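Glucose-resistance amylase regulator (Weissella paramesenteroides ATCC 33313, PDB 4RK6) binds glucose in a periplasmic-binding-protein-like fold and probably regulates transcription as a DNA-binding repressor of the LacI family. Local coordinates at residues Ser171-Ile185 against Met199-Lys213. Residues are numbered along the deposited sequence; the frame is centred on the assembly and turned at random.
Sequences SYETGYTSVTTGYDI and MVGQGLINAMSDHGK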
loop_
_atom_site.group_PDB
_atom_site.type_symbol
_atom_site.label_atom_id
_atom_site.label_comp_id
_atom_site.label_asym_id
_atom_site.label_seq_id
_atom_site.Cartn_x
_atom_site.Cartn_y
_atom_site.Cartn_z
ATOM N N SER A 171 -8.335 9.631 3.380
ATOM C CA SER A 171 -7.700 8.875 4.459
ATOM C C SER A 171 -8.678 8.108 5.352
ATOM O O SER A 171 -9.851 8.426 5.462
ATOM C CB SER A 171 -6.852 9.811 5.336
ATOM O OG SER A 171 -7.661 10.667 6.143
ATOM N N TYR A 172 -8.134 7.096 6.021
ATOM C CA TYR A 172 -8.817 6.402 7.098
ATOM C C TYR A 172 -9.359 7.388 8.141
ATOM O O TYR A 172 -10.489 7.270 8.582
ATOM C CB TYR A 172 -7.839 5.441 7.741
ATOM C CG TYR A 172 -8.338 4.779 9.006
ATOM C CD1 TYR A 172 -9.066 3.598 8.952
ATOM C CD2 TYR A 172 -8.036 5.309 10.261
ATOM C CE1 TYR A 172 -9.502 2.974 10.114
ATOM C CE2 TYR A 172 -8.481 4.701 11.428
ATOM C CZ TYR A 172 -9.213 3.531 11.351
ATOM O OH TYR A 172 -9.650 2.916 12.496
ATOM N N GLU A 173 -8.520 8.344 8.522
ATOM C CA GLU A 173 -8.872 9.311 9.548
ATOM C C GLU A 173 -10.100 10.130 9.149
ATOM O O GLU A 173 -10.966 10.393 9.972
ATOM C CB GLU A 173 -7.682 10.239 9.810
ATOM C CG GLU A 173 -6.533 9.569 10.580
ATOM C CD GLU A 173 -5.602 8.667 9.748
ATOM O OE1 GLU A 173 -5.654 8.659 8.484
ATOM O OE2 GLU A 173 -4.790 7.941 10.381
ATOM N N THR A 174 -10.192 10.496 7.874
ATOM C CA THR A 174 -11.363 11.232 7.400
ATOM C C THR A 174 -12.625 10.389 7.529
ATOM O O THR A 174 -13.675 10.869 7.956
ATOM C CB THR A 174 -11.142 11.745 5.976
ATOM O OG1 THR A 174 -10.141 12.784 5.988
ATOM C CG2 THR A 174 -12.445 12.255 5.341
ATOM N N GLY A 175 -12.555 9.113 7.176
ATOM C CA GLY A 175 -13.713 8.272 7.406
ATOM C C GLY A 175 -14.088 8.156 8.881
ATOM O O GLY A 175 -15.266 8.196 9.238
ATOM N N TYR A 176 -13.083 7.955 9.721
ATOM C CA TYR A 176 -13.305 7.767 11.145
ATOM C C TYR A 176 -13.914 9.019 11.770
ATOM O O TYR A 176 -14.897 8.950 12.535
ATOM C CB TYR A 176 -11.995 7.422 11.845
ATOM C CG TYR A 176 -12.215 6.813 13.212
ATOM C CD1 TYR A 176 -12.452 7.617 14.324
ATOM C CD2 TYR A 176 -12.211 5.432 13.394
ATOM C CE1 TYR A 176 -12.673 7.056 15.574
ATOM C CE2 TYR A 176 -12.436 4.862 14.633
ATOM C CZ TYR A 176 -12.669 5.682 15.731
ATOM O OH TYR A 176 -12.913 5.122 16.966
ATOM N N THR A 177 -13.328 10.163 11.438
ATOM C CA THR A 177 -13.768 11.430 12.045
ATOM C C THR A 177 -15.109 11.907 11.530
ATOM O O THR A 177 -15.815 12.644 12.237
ATOM C CB THR A 177 -12.711 12.564 11.905
ATOM O OG1 THR A 177 -12.467 12.901 10.530
ATOM C CG2 THR A 177 -11.412 12.184 12.572
ATOM N N SER A 178 -15.482 11.515 10.312
ATOM C CA SER A 178 -16.718 12.013 9.722
ATOM C C SER A 178 -17.911 11.767 10.641
ATOM O O SER A 178 -18.743 12.649 10.847
ATOM C CB SER A 178 -16.975 11.375 8.349
ATOM O OG SER A 178 -17.213 9.980 8.454
ATOM N N VAL A 179 -18.016 10.557 11.169
ATOM C CA VAL A 179 -19.207 10.167 11.942
ATOM C C VAL A 179 -19.021 10.284 13.445
ATOM O O VAL A 179 -19.924 9.952 14.196
ATOM C CB VAL A 179 -19.660 8.732 11.602
ATOM C CG1 VAL A 179 -20.212 8.699 10.195
ATOM C CG2 VAL A 179 -18.511 7.738 11.765
ATOM N N THR A 180 -17.864 10.763 13.878
ATOM C CA THR A 180 -17.600 10.987 15.301
ATOM C C THR A 180 -17.538 12.488 15.604
ATOM O O THR A 180 -18.250 12.967 16.471
ATOM C CB THR A 180 -16.307 10.277 15.745
ATOM O OG1 THR A 180 -15.238 10.633 14.868
ATOM C CG2 THR A 180 -16.491 8.778 15.700
ATOM N N THR A 181 -16.711 13.242 14.894
ATOM C CA THR A 181 -16.642 14.670 15.163
ATOM C C THR A 181 -17.359 15.509 14.093
ATOM O O THR A 181 -17.724 16.643 14.349
ATOM C CB THR A 181 -15.183 15.109 15.361
ATOM O OG1 THR A 181 -14.436 14.789 14.190
ATOM C CG2 THR A 181 -14.566 14.390 16.558
ATOM N N GLY A 182 -17.593 14.949 12.912
ATOM C CA GLY A 182 -18.300 15.652 11.849
ATOM C C GLY A 182 -19.808 15.658 11.994
ATOM O O GLY A 182 -20.490 16.638 11.625
ATOM N N TYR A 183 -20.333 14.532 12.466
ATOM C CA TYR A 183 -21.751 14.350 12.759
ATOM C C TYR A 183 -21.889 13.667 14.113
ATOM O O TYR A 183 -20.914 13.224 14.698
ATOM C CB TYR A 183 -22.441 13.513 11.667
ATOM C CG TYR A 183 -22.468 14.217 10.340
ATOM C CD1 TYR A 183 -23.507 15.094 10.023
ATOM C CD2 TYR A 183 -21.460 14.022 9.396
ATOM C CE1 TYR A 183 -23.531 15.768 8.820
ATOM C CE2 TYR A 183 -21.480 14.693 8.182
ATOM C CZ TYR A 183 -22.519 15.562 7.901
ATOM O OH TYR A 183 -22.558 16.226 6.709
ATOM N N ASP A 184 -23.118 13.606 14.601
ATOM C CA ASP A 184 -23.453 12.969 15.863
ATOM C C ASP A 184 -23.657 11.487 15.608
ATOM O O ASP A 184 -24.628 11.094 14.948
ATOM C CB ASP A 184 -24.743 13.613 16.399
ATOM C CG ASP A 184 -25.265 12.972 17.659
ATOM O OD1 ASP A 184 -24.630 12.053 18.227
ATOM O OD2 ASP A 184 -26.362 13.400 18.074
ATOM N N ILE A 185 -22.742 10.666 16.112
ATOM C CA ILE A 185 -22.745 9.224 15.826
ATOM C C ILE A 185 -23.990 8.542 16.326
ATOM O O ILE A 185 -24.357 7.499 15.809
ATOM C CB ILE A 185 -21.477 8.504 16.358
ATOM C CG1 ILE A 185 -21.312 7.128 15.693
ATOM C CG2 ILE A 185 -21.501 8.343 17.877
ATOM C CD1 ILE A 185 -19.891 6.637 15.718
HETATM N N MSE A 199 -10.144 3.145 2.071
HETATM C CA MSE A 199 -9.683 3.382 3.458
HETATM C C MSE A 199 -10.679 4.262 4.189
HETATM O O MSE A 199 -10.857 4.112 5.378
HETATM C CB MSE A 199 -8.277 3.988 3.493
HETATM C CG MSE A 199 -7.228 2.901 3.457
HETATM SE SE MSE A 199 -7.277 1.995 5.202
HETATM C CE MSE A 199 -5.554 1.113 4.846
ATOM N N VAL A 200 -11.369 5.156 3.474
ATOM C CA VAL A 200 -12.413 5.965 4.098
ATOM C C VAL A 200 -13.488 5.025 4.641
ATOM O O VAL A 200 -13.975 5.194 5.763
ATOM C CB VAL A 200 -13.016 6.983 3.111
ATOM C CG1 VAL A 200 -14.187 7.734 3.736
ATOM C CG2 VAL A 200 -11.950 7.931 2.599
ATOM N N GLY A 201 -13.867 4.027 3.844
ATOM C CA GLY A 201 -14.842 3.030 4.253
ATOM C C GLY A 201 -14.390 2.231 5.470
ATOM O O GLY A 201 -15.169 1.956 6.375
ATOM N N GLN A 202 -13.110 1.882 5.505
ATOM C CA GLN A 202 -12.575 1.184 6.661
ATOM C C GLN A 202 -12.666 2.061 7.936
ATOM O O GLN A 202 -12.926 1.560 9.046
ATOM C CB GLN A 202 -11.152 0.749 6.382
ATOM C CG GLN A 202 -10.484 0.027 7.517
ATOM C CD GLN A 202 -11.055 -1.352 7.735
ATOM O OE1 GLN A 202 -10.676 -2.310 7.035
ATOM N NE2 GLN A 202 -11.965 -1.475 8.698
ATOM N N GLY A 203 -12.412 3.345 7.770
ATOM C CA GLY A 203 -12.499 4.313 8.886
ATOM C C GLY A 203 -13.898 4.391 9.430
ATOM O O GLY A 203 -14.105 4.404 10.632
ATOM N N LEU A 204 -14.864 4.443 8.525
ATOM C CA LEU A 204 -16.270 4.450 8.901
ATOM C C LEU A 204 -16.669 3.179 9.666
ATOM O O LEU A 204 -17.353 3.246 10.705
ATOM C CB LEU A 204 -17.128 4.551 7.651
ATOM C CG LEU A 204 -17.161 5.937 6.993
ATOM C CD1 LEU A 204 -17.681 5.804 5.575
ATOM C CD2 LEU A 204 -18.057 6.857 7.790
ATOM N N ILE A 205 -16.248 2.016 9.167
ATOM C CA ILE A 205 -16.549 0.758 9.844
ATOM C C ILE A 205 -16.016 0.778 11.279
ATOM O O ILE A 205 -16.735 0.436 12.236
ATOM C CB ILE A 205 -15.948 -0.437 9.085
ATOM C CG1 ILE A 205 -16.776 -0.733 7.835
ATOM C CG2 ILE A 205 -15.861 -1.661 10.000
ATOM C CD1 ILE A 205 -16.154 -1.814 6.977
ATOM N N ASN A 206 -14.768 1.191 11.434
ATOM C CA ASN A 206 -14.160 1.187 12.756
ATOM C C ASN A 206 -14.791 2.206 13.690
ATOM O O ASN A 206 -14.919 1.923 14.879
ATOM C CB ASN A 206 -12.636 1.362 12.679
ATOM C CG ASN A 206 -11.940 0.078 12.295
ATOM O OD1 ASN A 206 -12.580 -0.954 12.154
ATOM N ND2 ASN A 206 -10.640 0.125 12.136
ATOM N N ALA A 207 -15.160 3.381 13.174
ATOM C CA ALA A 207 -15.772 4.397 14.033
ATOM C C ALA A 207 -17.083 3.848 14.560
ATOM O O ALA A 207 -17.400 3.989 15.750
ATOM C CB ALA A 207 -15.992 5.699 13.285
HETATM N N MSE A 208 -17.844 3.187 13.688
HETATM C CA MSE A 208 -19.132 2.622 14.134
HETATM C C MSE A 208 -18.899 1.558 15.178
HETATM O O MSE A 208 -19.541 1.586 16.263
HETATM C CB MSE A 208 -19.980 2.063 12.984
HETATM C CG MSE A 208 -20.330 3.068 11.880
HETATM SE SE MSE A 208 -21.171 4.761 12.507
HETATM C CE MSE A 208 -22.896 3.914 12.865
ATOM N N SER A 209 -17.998 0.615 14.886
ATOM C CA SER A 209 -17.713 -0.513 15.812
ATOM C C SER A 209 -17.212 -0.046 17.167
ATOM O O SER A 209 -17.576 -0.625 18.189
ATOM C CB SER A 209 -16.658 -1.474 15.234
ATOM O OG SER A 209 -17.120 -2.068 14.051
ATOM N N ASP A 210 -16.377 0.987 17.158
ATOM C CA ASP A 210 -15.765 1.514 18.391
ATOM C C ASP A 210 -16.773 2.256 19.275
ATOM O O ASP A 210 -16.478 2.539 20.441
ATOM C CB ASP A 210 -14.628 2.478 18.057
ATOM C CG ASP A 210 -13.373 1.785 17.506
ATOM O OD1 ASP A 210 -13.256 0.539 17.553
ATOM O OD2 ASP A 210 -12.458 2.532 17.103
ATOM N N HIS A 211 -17.933 2.590 18.714
ATOM C CA HIS A 211 -18.981 3.331 19.440
ATOM C C HIS A 211 -20.279 2.559 19.540
ATOM O O HIS A 211 -21.373 3.151 19.516
ATOM C CB HIS A 211 -19.180 4.699 18.803
ATOM C CG HIS A 211 -17.961 5.557 18.882
ATOM N ND1 HIS A 211 -16.935 5.484 17.963
ATOM C CD2 HIS A 211 -17.583 6.487 19.788
ATOM C CE1 HIS A 211 -15.973 6.322 18.308
ATOM N NE2 HIS A 211 -16.348 6.952 19.408
ATOM N N GLY A 212 -20.145 1.242 19.654
ATOM C CA GLY A 212 -21.266 0.344 19.927
ATOM C C GLY A 212 -22.283 0.174 18.812
ATOM O O GLY A 212 -23.446 -0.150 19.075
ATOM N N LYS A 213 -21.855 0.389 17.569
ATOM C CA LYS A 213 -22.733 0.249 16.421
ATOM C C LYS A 213 -22.119 -0.735 15.449
ATOM O O LYS A 213 -20.999 -1.202 15.657
ATOM C CB LYS A 213 -22.982 1.616 15.792
ATOM C CG LYS A 213 -23.748 2.571 16.736
ATOM C CD LYS A 213 -24.337 3.787 16.045
ATOM C CE LYS A 213 -25.200 4.625 16.993
ATOM N NZ LYS A 213 -26.498 3.980 17.339
#
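Y176 lays its ring over A207, whose CB sits 3.8 Å from the ring centroid and close to the ring normal, a CH-pi contact. Alanine suits the place because its methyl fits under the ring centre while its CA also lies against the ring, 3.4 Å from Y176 CE2. Y176 OH donates to D210 OD2 at 2.6 Å, using the anti lone pair of that oxygen. One turn earlier, Y172 sets its ring beside G203, and N206 ND2 donates to Y172 OH at 3.0 Å, nearly straight; the two N-H groups of this amide can serve both Y172 OH and I232 O of the second subunit. Both tyrosines hold CG anti to the backbone N (chi1 172° and -163°), which swings their rings across the neighbouring helix as knobs into its holes. G175 and G203, having no side chains, let the axes of helices 172-182 and 199-210 approach to 6.5 Å, and this close spacing lets each tyrosine lie across the partner helix. Hydrogen is all that fits where G175 faces V200 O and G203 faces Y172 O. CA-H...O contacts knit this seam, among them G175 CA to V200 O at 3.5 Å. The helices run in the same general direction, 40° apart. Helix 172-182, strand 192-195 and helix 199-210 follow one another in the alpha/beta domain of the periplasmic-binding-protein type, both helices packed on the same side of its sheet, where S178 and V200 touch V132. Toward that sheet the contact turns apolar: the two branches of V179 divide between L204 and A207, CG1 on L204 CD2 (3.7 Å) and CG2 on A207 CB, while L204 itself rests on I221. Past the helix end, I185 CD1 touches H211 CB and lies 3.9 Å from SE of selenomethionine M208, whose chain is bent at chi2 and chi3. H211 is steadied by ND1 donating to A207 O, in the ring plane. At the other end S171 N-caps helix 172-182, its OG accepting from T174 N and also bonded to D169. D210 OD1 forms a salt bridge with R234 of the second subunit.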